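Local atomic coordinates of sporulation-control protein spo0M (Bacillus subtilis, PDB entry 5CL2), a protein that controls the expression of spo0A and is required for passage through morphological stage 0 of sporulation. Residues Val12-Glu17 and Val108-Asp113. Numbering follows the deposited sequence.
Sequences VDTILE and VVTDLD. With NA (sodium ion), chain C.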
ATOM      1  N   VAL A  12      -6.813  30.815  10.938  1.00 52.57           N
ATOM      2  CA  VAL A  12      -5.887  30.158  10.040  1.00 51.00           C
ATOM      3  C   VAL A  12      -6.440  30.173   8.618  1.00 48.07           C
ATOM      4  O   VAL A  12      -7.624  30.009   8.413  1.00 55.36           O
ATOM      5  CB  VAL A  12      -5.562  28.708  10.508  1.00 48.90           C
ATOM      6  CG1 VAL A  12      -6.804  27.838  10.533  1.00 47.24           C
ATOM      7  CG2 VAL A  12      -4.468  28.131   9.654  1.00 47.84           C
ATOM      8  N   ASP A  13      -5.580  30.446   7.648  1.00 48.45           N
ATOM      9  CA  ASP A  13      -5.970  30.507   6.253  1.00 50.48           C
ATOM     10  C   ASP A  13      -4.872  29.874   5.392  1.00 51.97           C
ATOM     11  O   ASP A  13      -3.775  30.400   5.341  1.00 50.12           O
ATOM     12  CB  ASP A  13      -6.208  31.976   5.859  1.00 55.32           C
ATOM     13  CG  ASP A  13      -6.809  32.138   4.473  1.00 60.88           C
ATOM     14  OD1 ASP A  13      -7.395  31.169   3.942  1.00 62.70           O
ATOM     15  OD2 ASP A  13      -6.709  33.257   3.921  1.00 69.77           O
ATOM     16  N   THR A  14      -5.168  28.786   4.681  1.00 52.80           N
ATOM     17  CA  THR A  14      -4.158  28.137   3.841  1.00 47.68           C
ATOM     18  C   THR A  14      -4.385  28.545   2.395  1.00 49.09           C
ATOM     19  O   THR A  14      -5.516  28.559   1.923  1.00 52.19           O
ATOM     20  CB  THR A  14      -4.195  26.597   3.959  1.00 47.40           C
ATOM     21  OG1 THR A  14      -3.834  26.198   5.282  1.00 52.20           O
ATOM     22  CG2 THR A  14      -3.223  25.954   2.980  1.00 49.52           C
ATOM     23  N   ILE A  15      -3.316  28.879   1.686  1.00 49.17           N
ATOM     24  CA  ILE A  15      -3.441  29.304   0.299  1.00 51.55           C
ATOM     25  C   ILE A  15      -2.438  28.525  -0.541  1.00 55.87           C
ATOM     26  O   ILE A  15      -1.226  28.616  -0.325  1.00 59.30           O
ATOM     27  CB  ILE A  15      -3.211  30.856   0.155  1.00 60.00           C
ATOM     28  CG1 ILE A  15      -4.125  31.630   1.107  1.00 54.12           C
ATOM     29  CG2 ILE A  15      -3.403  31.328  -1.288  1.00 55.56           C
ATOM     30  CD1 ILE A  15      -3.759  33.109   1.257  1.00 55.63           C
ATOM     31  N   LEU A  16      -2.954  27.699  -1.446  1.00 59.12           N
ATOM     32  CA  LEU A  16      -2.141  26.957  -2.395  1.00 58.39           C
ATOM     33  C   LEU A  16      -1.804  27.832  -3.586  1.00 60.99           C
ATOM     34  O   LEU A  16      -2.549  28.752  -3.884  1.00 65.18           O
ATOM     35  CB  LEU A  16      -2.878  25.702  -2.855  1.00 65.93           C
ATOM     36  CG  LEU A  16      -3.567  24.951  -1.717  1.00 62.38           C
ATOM     37  CD1 LEU A  16      -4.544  23.941  -2.296  1.00 57.77           C
ATOM     38  CD2 LEU A  16      -2.557  24.295  -0.770  1.00 49.54           C
ATOM     39  N   GLU A  17      -0.717  27.547  -4.294  1.00 64.90           N
ATOM     40  CA  GLU A  17      -0.403  28.380  -5.448  1.00 68.01           C
ATOM     41  C   GLU A  17      -1.292  28.020  -6.633  1.00 74.48           C
ATOM     42  O   GLU A  17      -1.653  28.906  -7.412  1.00 75.82           O
ATOM     43  CB  GLU A  17       1.066  28.237  -5.858  1.00 65.39           C
ATOM     44  CG  GLU A  17       2.078  28.771  -4.875  1.00 67.86           C
ATOM     45  CD  GLU A  17       3.507  28.484  -5.331  1.00 80.20           C
ATOM     46  OE1 GLU A  17       3.676  27.951  -6.459  1.00 78.04           O
ATOM     47  OE2 GLU A  17       4.459  28.836  -4.589  1.00 80.16           O
ATOM     48  N   VAL A 108      -7.388  19.406   0.654  1.00 50.27           N
ATOM     49  CA  VAL A 108      -6.287  19.726   1.568  1.00 49.68           C
ATOM     50  C   VAL A 108      -6.859  20.350   2.844  1.00 48.08           C
ATOM     51  O   VAL A 108      -7.540  21.366   2.807  1.00 47.97           O
ATOM     52  CB  VAL A 108      -5.268  20.680   0.926  1.00 49.38           C
ATOM     53  CG1 VAL A 108      -4.254  21.135   1.944  1.00 43.67           C
ATOM     54  CG2 VAL A 108      -4.596  20.000  -0.286  1.00 45.88           C
ATOM     55  N   VAL A 109      -6.644  19.685   3.965  1.00 44.51           N
ATOM     56  CA  VAL A 109      -7.189  20.110   5.238  1.00 41.45           C
ATOM     57  C   VAL A 109      -6.074  20.578   6.148  1.00 47.20           C
ATOM     58  O   VAL A 109      -5.099  19.869   6.355  1.00 47.73           O
ATOM     59  CB  VAL A 109      -7.955  18.966   5.917  1.00 50.05           C
ATOM     60  CG1 VAL A 109      -8.397  19.352   7.311  1.00 44.28           C
ATOM     61  CG2 VAL A 109      -9.137  18.523   5.052  1.00 51.27           C
ATOM     62  N   THR A 110      -6.222  21.790   6.670  1.00 48.67           N
ATOM     63  CA  THR A 110      -5.283  22.358   7.611  1.00 45.58           C
ATOM     64  C   THR A 110      -5.827  22.142   9.007  1.00 47.67           C
ATOM     65  O   THR A 110      -6.979  22.458   9.289  1.00 52.69           O
ATOM     66  CB  THR A 110      -5.056  23.853   7.349  1.00 45.98           C
ATOM     67  OG1 THR A 110      -4.569  24.032   6.011  1.00 44.10           O
ATOM     68  CG2 THR A 110      -4.037  24.440   8.345  1.00 41.87           C
ATOM     69  N   ASP A 111      -4.995  21.554   9.855  1.00 50.79           N
ATOM     70  CA  ASP A 111      -5.289  21.344  11.265  1.00 50.39           C
ATOM     71  C   ASP A 111      -4.311  22.170  12.118  1.00 51.24           C
ATOM     72  O   ASP A 111      -3.125  21.857  12.194  1.00 50.51           O
ATOM     73  CB  ASP A 111      -5.196  19.832  11.572  1.00 53.55           C
ATOM     74  CG  ASP A 111      -5.327  19.501  13.051  1.00 58.86           C
ATOM     75  OD1 ASP A 111      -6.010  20.244  13.806  1.00 62.68           O
ATOM     76  OD2 ASP A 111      -4.772  18.452  13.449  1.00 58.50           O
ATOM     77  N   LEU A 112      -4.801  23.227  12.755  1.00 50.16           N
ATOM     78  CA  LEU A 112      -3.963  24.007  13.676  1.00 53.49           C
ATOM     79  C   LEU A 112      -4.398  23.683  15.101  1.00 49.47           C
ATOM     80  O   LEU A 112      -5.494  24.035  15.519  1.00 52.84           O
ATOM     81  CB  LEU A 112      -4.065  25.517  13.387  1.00 47.58           C
ATOM     82  CG  LEU A 112      -3.383  26.505  14.331  1.00 51.49           C
ATOM     83  CD1 LEU A 112      -2.708  27.643  13.573  1.00 52.17           C
ATOM     84  CD2 LEU A 112      -4.383  27.074  15.267  1.00 59.91           C
ATOM     85  N   ASP A 113      -3.542  22.982  15.831  1.00 47.82           N
ATOM     86  CA  ASP A 113      -3.904  22.484  17.145  1.00 53.10           C
ATOM     87  C   ASP A 113      -3.451  23.500  18.183  1.00 54.49           C
ATOM     88  O   ASP A 113      -2.295  23.898  18.208  1.00 53.63           O
ATOM     89  CB  ASP A 113      -3.289  21.098  17.381  1.00 53.02           C
ATOM     90  CG  ASP A 113      -3.686  20.487  18.714  1.00 56.47           C
ATOM     91  OD1 ASP A 113      -3.561  21.160  19.759  1.00 64.36           O
ATOM     92  OD2 ASP A 113      -4.122  19.318  18.720  1.00 66.87           O
TER
HETATM   93 NA    NA C 301      -7.957  27.944   2.381  1.00 59.22          NA
HETATM   94  O   HOH W   1      -9.932  27.704   2.446  1.00 41.02           O
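T14 and T110 meet through their hydroxyls across the interior of a β-sandwich. The two OG1 atoms lie only 2.4 Å apart, a hydrogen bond whose modelled length is too short to be taken literally; either hydroxyl could be the donor. A similar chi1 in both threonines (-65° in T14, -59° in T110) turns OG1 opposite the carbonyl carbon, and from there each hydroxyl reaches the other strand. Both residues are buried, and if the bond is real each hydroxyl has the other as a partner.

Apolar contacts follow on either side of this pair. CG2 of V12 comes to 3.9 Å from the methyl CG2 of T110, the two side chains crossing at a slant, while CB of V12 faces CD1 of L112 at 4.3 Å. Beyond the threonines, L16 CD1 approaches V108 CG2 at 4.4 Å.

The backbone of T14 serves the sodium ion, which its O atom binds at 2.6 Å; a water molecule, D122 and D124 of strand 120-128 also coordinate it.

The axes of 12-16 and 108-113 come within 8.3 Å, their chain directions at 147°, roughly antiparallel, but the two belong to different sheets. Strand 11-16 edges one sheet beside strand 26-34, F89 of strand 84-92 packing on T14 and L16; strand 106-114 lies in the facing sheet between strands 120-128 and 40-57, a two-sheet architecture consistent with the arrestin-like clan.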